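Local atomic coordinates of cellulase (Uncultured bacterium, PDB entry 6XSO), a protein that probably hydrolyses internal beta-1,4 linkages in cellulose and related plant polysaccharides such as xylan, as a broad-specificity endoglucanase of glycoside hydrolase family 5. Residues Ile157-Ala160 with Phe161-Tyr164; Gly222-Val225 with Arg226-Leu229. All coordinates share one frame; numbering follows the deposited sequence. Where two conformers were deposited one is given.

Overall arrangement
Both contacts lie on one side of the TIM barrel, in successive loops that lead from an outer helix into the next parallel strand. Contact 1 finishes helix 140-161 ahead of strand 168-171, and contact 2 fills the turn between helix 196-219 and strand 229-232; their centres are about 9 Å apart. Each has a buried side and a more open one. In contact 1 the buried side is apolar, built round Phe-161, while a salt bridge occupies the surface. In contact 2 the buried side is polar, with Asn-224 held by Arg-227. The two meet where Asn-224 bonds Ala-158 O and Arg-227 bonds Tyr-164 O.

Contact 1: Ile157-Ala160 with Phe161-Tyr164; sequences IAEA and FKDY
The ring of Phe-161 receives Ile-157 O at its edge, in plane, 3.3 Å from CD2. CB of Ala-160 lies 3.8 Å from CD2 of Phe-161, and the Ile-157 side chain crosses that of Phe-161 at a slant, its CG2 4.1 Å from the same CD2. Ala-160 O likewise comes to the edge of the Tyr-164 ring, near its plane. With CG anti to its own carbonyl carbon (chi1 -69°), Phe-161 lays its ring beside the last turn of the helix, where it also packs on Val-103 and Val-107 of helix 97-111 and on Phe-170 of strand 168-171; a large flat hydrocarbon suits this buried seam between helices and barrel. This is the C-terminal end of helix 140-161 in the TIM barrel. The 3.1 Å bond from Phe-161 N to Ile-157 O keeps the helical pattern, and a type I turn from Phe-161 to Tyr-164 then leads the chain away. A water bridges Ala-160 O and Asp-163 N. On the outer side Lys-162 runs alongside Glu-159, and its bend at chi3 (56°) brings NZ to the syn side of OE1, 2.9 Å away, in a salt bridge that suits two long charged chains near solvent. A methionine in place of Lys-162 would probably leave the Glu-159 carboxylate without this charged mate and freer to turn. Tyr-164 OH hydrogen-bonds Asp-108 and Lys-104.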
ATOM      1  N   ILE A 157      -7.964   5.143  13.812  1.00 26.34           N
ATOM      2  CA  ILE A 157      -8.388   4.850  12.444  1.00 24.70           C
ATOM      3  C   ILE A 157      -9.421   3.732  12.463  1.00 25.29           C
ATOM      4  O   ILE A 157     -10.455   3.804  11.794  1.00 26.35           O
ATOM      5  CB  ILE A 157      -7.184   4.481  11.555  1.00 24.07           C
ATOM      6  CG1 ILE A 157      -6.180   5.635  11.465  1.00 25.00           C
ATOM      7  CG2 ILE A 157      -7.671   4.121  10.146  1.00 24.60           C
ATOM      8  CD1 ILE A 157      -4.816   5.237  10.941  1.00 25.49           C
ATOM      9  N   ALA A 158      -9.125   2.655  13.194  1.00 26.08           N
ATOM     10  CA  ALA A 158     -10.041   1.521  13.260  1.00 26.02           C
ATOM     11  C   ALA A 158     -11.415   1.929  13.781  1.00 24.44           C
ATOM     12  O   ALA A 158     -12.446   1.503  13.234  1.00 26.68           O
ATOM     13  CB  ALA A 158      -9.423   0.414  14.114  1.00 26.16           C
ATOM     14  N   GLU A 159     -11.459   2.760  14.825  1.00 25.57           N
ATOM     15  CA  GLU A 159     -12.748   3.224  15.332  1.00 26.69           C
ATOM     16  C   GLU A 159     -13.502   4.018  14.280  1.00 26.74           C
ATOM     17  O   GLU A 159     -14.721   3.863  14.130  1.00 30.64           O
ATOM     18  CB  GLU A 159     -12.530   4.090  16.575  1.00 30.64           C
ATOM     19  CG  GLU A 159     -12.092   3.343  17.797  1.00 35.88           C
ATOM     20  CD  GLU A 159     -13.184   2.460  18.383  1.00 37.15           C
ATOM     21  OE1 GLU A 159     -14.328   2.548  17.905  1.00 37.61           O
ATOM     22  OE2 GLU A 159     -12.873   1.684  19.314  1.00 48.76           O
ATOM     23  N   ALA A 160     -12.807   4.900  13.558  1.00 30.17           N
ATOM     24  CA  ALA A 160     -13.491   5.749  12.589  1.00 26.14           C
ATOM     25  C   ALA A 160     -14.146   4.915  11.494  1.00 26.11           C
ATOM     26  O   ALA A 160     -15.256   5.229  11.037  1.00 28.99           O
ATOM     27  CB  ALA A 160     -12.507   6.753  11.990  1.00 29.96           C
ATOM     28  N   PHE A 161     -13.486   3.839  11.074  1.00 26.39           N
ATOM     29  CA  PHE A 161     -13.918   3.015   9.949  1.00 25.97           C
ATOM     30  C   PHE A 161     -14.558   1.701  10.378  1.00 26.49           C
ATOM     31  O   PHE A 161     -14.833   0.856   9.516  1.00 26.42           O
ATOM     32  CB  PHE A 161     -12.748   2.819   8.974  1.00 23.75           C
ATOM     33  CG  PHE A 161     -12.368   4.091   8.266  1.00 25.77           C
ATOM     34  CD1 PHE A 161     -12.999   4.452   7.097  1.00 24.93           C
ATOM     35  CD2 PHE A 161     -11.405   4.944   8.794  1.00 26.81           C
ATOM     36  CE1 PHE A 161     -12.691   5.641   6.454  1.00 29.64           C
ATOM     37  CE2 PHE A 161     -11.081   6.126   8.154  1.00 28.29           C
ATOM     38  CZ  PHE A 161     -11.741   6.488   6.988  1.00 28.60           C
ATOM     39  N   LYS A 162     -14.890   1.559  11.669  1.00 27.94           N
ATOM     40  CA  LYS A 162     -15.360   0.283  12.202  1.00 27.52           C
ATOM     41  C   LYS A 162     -16.615  -0.229  11.499  1.00 27.68           C
ATOM     42  O   LYS A 162     -16.740  -1.437  11.272  1.00 29.80           O
ATOM     43  CB  LYS A 162     -15.586   0.402  13.713  1.00 28.80           C
ATOM     44  CG  LYS A 162     -16.133  -0.862  14.379  1.00 33.73           C
ATOM     45  CD  LYS A 162     -16.038  -0.813  15.924  1.00 38.65           C
ATOM     46  CE  LYS A 162     -16.734   0.391  16.508  1.00 47.03           C
ATOM     47  NZ  LYS A 162     -16.460   0.524  17.983  1.00 59.24           N
ATOM     48  N   ASP A 163     -17.559   0.663  11.153  1.00 27.97           N
ATOM     49  CA  ASP A 163     -18.863   0.246  10.629  1.00 27.59           C
ATOM     50  C   ASP A 163     -18.856  -0.036   9.128  1.00 27.78           C
ATOM     51  O   ASP A 163     -19.897  -0.420   8.584  1.00 29.29           O
ATOM     52  CB  ASP A 163     -19.942   1.317  10.954  1.00 28.27           C
ATOM     53  CG  ASP A 163     -21.386   0.798  10.810  1.00 37.49           C
ATOM     54  OD1 ASP A 163     -21.657  -0.336  11.269  1.00 35.64           O
ATOM     55  OD2 ASP A 163     -22.283   1.530  10.297  1.00 35.11           O
ATOM     56  N   TYR A 164     -17.724   0.143   8.447  1.00 27.53           N
ATOM     57  CA  TYR A 164     -17.659  -0.174   7.029  1.00 25.29           C
ATOM     58  C   TYR A 164     -17.592  -1.683   6.839  1.00 24.90           C
ATOM     59  O   TYR A 164     -17.063  -2.415   7.681  1.00 27.29           O
ATOM     60  CB  TYR A 164     -16.419   0.454   6.403  1.00 24.99           C
ATOM     61  CG  TYR A 164     -16.557   1.933   6.188  1.00 25.93           C
ATOM     62  CD1 TYR A 164     -16.402   2.818   7.241  1.00 25.93           C
ATOM     63  CD2 TYR A 164     -16.880   2.447   4.941  1.00 26.71           C
ATOM     64  CE1 TYR A 164     -16.539   4.186   7.065  1.00 26.32           C
ATOM     65  CE2 TYR A 164     -17.027   3.825   4.748  1.00 25.98           C
ATOM     66  CZ  TYR A 164     -16.849   4.684   5.809  1.00 27.24           C
ATOM     67  OH  TYR A 164     -16.982   6.050   5.669  1.00 29.02           O
TER
HETATM   68  O   HOH W   1     -17.589   3.487  11.080  1.00 29.11           O

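Contact 2: Gly222-Val225 with Arg226-Leu229; sequences GNNV and RRNL
The loop joining helix 196-219 to strand 229-232, one of the helix-to-strand connections of the TIM barrel, folds here into a tight turn in which Asn-224 meets Arg-227. Gly-222 enters it with a positive phi (57°), a conformation that favours glycine. Asn-223 O then takes two backbone donors: Arg-226 N at 3.0 Å, and Arg-227 N in a weak, bent bond. Asn-224 and Arg-227 are buried, while Val-225 and Arg-226 lie nearer the surface. The side chain of Arg-226 slants across that of Asn-223, with Asn-223 OD1 at the guanidinium edge, 3.5 Å from Arg-226 NH2; this NH2 hydrogen-bonds O of Gln-17, a tag residue. Arg-227 packs on Phe-170, and an arginine suits the place because its several N-H groups can serve many carbonyls at once: NH1 bonds Gly-165 O and Val-168 O, and NH2 bonds Tyr-164 O, tying the preceding loop and the start of strand 168-171 to its own loop. The Asn-224 amide suits a buried position needing both donor and acceptor: ND2 donates to Thr-220 OG1 and Ala-158 O while OD1 accepts from Arg-227. Arg-227 leaves the backbone with CG anti to N (chi1 -174°) and runs beside Asn-224 until a bend at chi3 turns its edge to the amide. There Asn-224 OD1 lies in the guanidinium plane of Arg-227, gripped side-on by NE at 2.8 Å, nearly straight, and by NH2 at 3.3 Å.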
ATOM      1  N   GLY A 222     -16.274  -5.472  17.053  1.00 35.40           N
ATOM      2  CA  GLY A 222     -17.225  -5.388  15.960  1.00 36.68           C
ATOM      3  C   GLY A 222     -16.637  -5.927  14.675  1.00 32.43           C
ATOM      4  O   GLY A 222     -15.899  -6.926  14.665  1.00 32.97           O
ATOM      5  N   ASN A 223     -16.936  -5.237  13.575  1.00 30.72           N
ATOM      6  CA  ASN A 223     -16.463  -5.679  12.271  1.00 29.96           C
ATOM      7  C   ASN A 223     -14.948  -5.767  12.208  1.00 27.27           C
ATOM      8  O   ASN A 223     -14.408  -6.502  11.368  1.00 26.83           O
ATOM      9  CB  ASN A 223     -16.912  -4.710  11.173  1.00 29.58           C
ATOM     10  CG  ASN A 223     -18.399  -4.829  10.853  1.00 32.21           C
ATOM     11  OD1 ASN A 223     -19.056  -5.795  11.236  1.00 31.71           O
ATOM     12  ND2 ASN A 223     -18.924  -3.852  10.127  1.00 39.93           N
ATOM     13  N   ASN A 224     -14.246  -5.016  13.050  1.00 29.32           N
ATOM     14  CA  ASN A 224     -12.793  -5.000  12.960  1.00 26.77           C
ATOM     15  C   ASN A 224     -12.174  -6.309  13.427  1.00 26.92           C
ATOM     16  O   ASN A 224     -10.980  -6.519  13.213  1.00 27.94           O
ATOM     17  CB  ASN A 224     -12.228  -3.787  13.706  1.00 27.35           C
ATOM     18  CG  ASN A 224     -12.477  -2.474  12.960  1.00 26.53           C
ATOM     19  OD1 ASN A 224     -12.660  -2.446  11.733  1.00 27.24           O
ATOM     20  ND2 ASN A 224     -12.526  -1.380  13.708  1.00 26.36           N
ATOM     21  N   VAL A 225     -12.965  -7.195  14.035  1.00 26.30           N
ATOM     22  CA  VAL A 225     -12.478  -8.531  14.360  1.00 29.93           C
ATOM     23  C   VAL A 225     -12.286  -9.377  13.110  1.00 27.49           C
ATOM     24  O   VAL A 225     -11.465 -10.307  13.107  1.00 29.06           O
ATOM     25  CB  VAL A 225     -13.466  -9.191  15.336  1.00 32.67           C
ATOM     26  CG1 VAL A 225     -13.102 -10.643  15.555  1.00 38.89           C
ATOM     27  CG2 VAL A 225     -13.485  -8.422  16.668  1.00 32.69           C
ATOM     28  N   ARG A 226     -13.018  -9.072  12.036  0.52 28.55           N
ATOM     29  CA  ARG A 226     -12.982  -9.864  10.815  0.52 27.66           C
ATOM     30  C   ARG A 226     -12.514  -9.080   9.599  0.52 27.04           C
ATOM     31  O   ARG A 226     -12.376  -9.670   8.520  0.52 26.02           O
ATOM     32  CB  ARG A 226     -14.366 -10.455  10.515  0.52 30.75           C
ATOM     33  CG  ARG A 226     -14.920 -11.373  11.588  0.52 38.63           C
ATOM     34  CD  ARG A 226     -16.385 -11.707  11.287  0.52 40.10           C
ATOM     35  NE  ARG A 226     -17.254 -10.530  11.362  0.52 41.24           N
ATOM     36  CZ  ARG A 226     -18.323 -10.319  10.596  0.52 44.17           C
ATOM     37  NH1 ARG A 226     -18.672 -11.198   9.661  0.52 38.12           N
ATOM     38  NH2 ARG A 226     -19.045  -9.215  10.753  0.52 39.90           N
ATOM     39  N   ARG A 227     -12.264  -7.778   9.730  1.00 25.00           N
ATOM     40  CA  ARG A 227     -11.820  -6.987   8.589  1.00 23.59           C
ATOM     41  C   ARG A 227     -10.522  -7.552   8.015  1.00 21.74           C
ATOM     42  O   ARG A 227      -9.664  -8.052   8.745  1.00 22.99           O
ATOM     43  CB  ARG A 227     -11.624  -5.524   9.004  1.00 25.54           C
ATOM     44  CG  ARG A 227     -11.290  -4.603   7.832  1.00 24.89           C
ATOM     45  CD  ARG A 227     -11.238  -3.130   8.228  1.00 22.19           C
ATOM     46  NE  ARG A 227     -12.459  -2.767   8.948  1.00 23.40           N
ATOM     47  CZ  ARG A 227     -13.660  -2.616   8.401  1.00 24.76           C
ATOM     48  NH1 ARG A 227     -13.842  -2.740   7.096  1.00 24.54           N
ATOM     49  NH2 ARG A 227     -14.687  -2.335   9.188  1.00 27.29           N
ATOM     50  N   ASN A 228     -10.387  -7.474   6.701  1.00 22.69           N
ATOM     51  CA  ASN A 228      -9.162  -7.923   6.057  1.00 20.08           C
ATOM     52  C   ASN A 228      -8.086  -6.869   6.225  1.00 21.45           C
ATOM     53  O   ASN A 228      -8.287  -5.699   5.877  1.00 21.01           O
ATOM     54  CB  ASN A 228      -9.483  -8.273   4.619  1.00 22.29           C
ATOM     55  CG  ASN A 228     -10.302  -9.529   4.542  1.00 22.53           C
ATOM     56  OD1 ASN A 228     -10.005 -10.506   5.230  1.00 24.03           O
ATOM     57  ND2 ASN A 228     -11.362  -9.507   3.739  1.00 24.61           N
ATOM     58  N   LEU A 229      -6.965  -7.288   6.809  1.00 21.98           N
ATOM     59  CA  LEU A 229      -5.863  -6.416   7.164  1.00 22.00           C
ATOM     60  C   LEU A 229      -4.606  -6.840   6.419  1.00 20.53           C
ATOM     61  O   LEU A 229      -4.460  -7.991   5.996  1.00 21.19           O
ATOM     62  CB  LEU A 229      -5.582  -6.486   8.668  1.00 23.43           C
ATOM     63  CG  LEU A 229      -6.762  -6.289   9.615  1.00 20.92           C
ATOM     64  CD1 LEU A 229      -6.326  -6.395  11.052  1.00 22.47           C
ATOM     65  CD2 LEU A 229      -7.376  -4.938   9.346  1.00 23.12           C
TER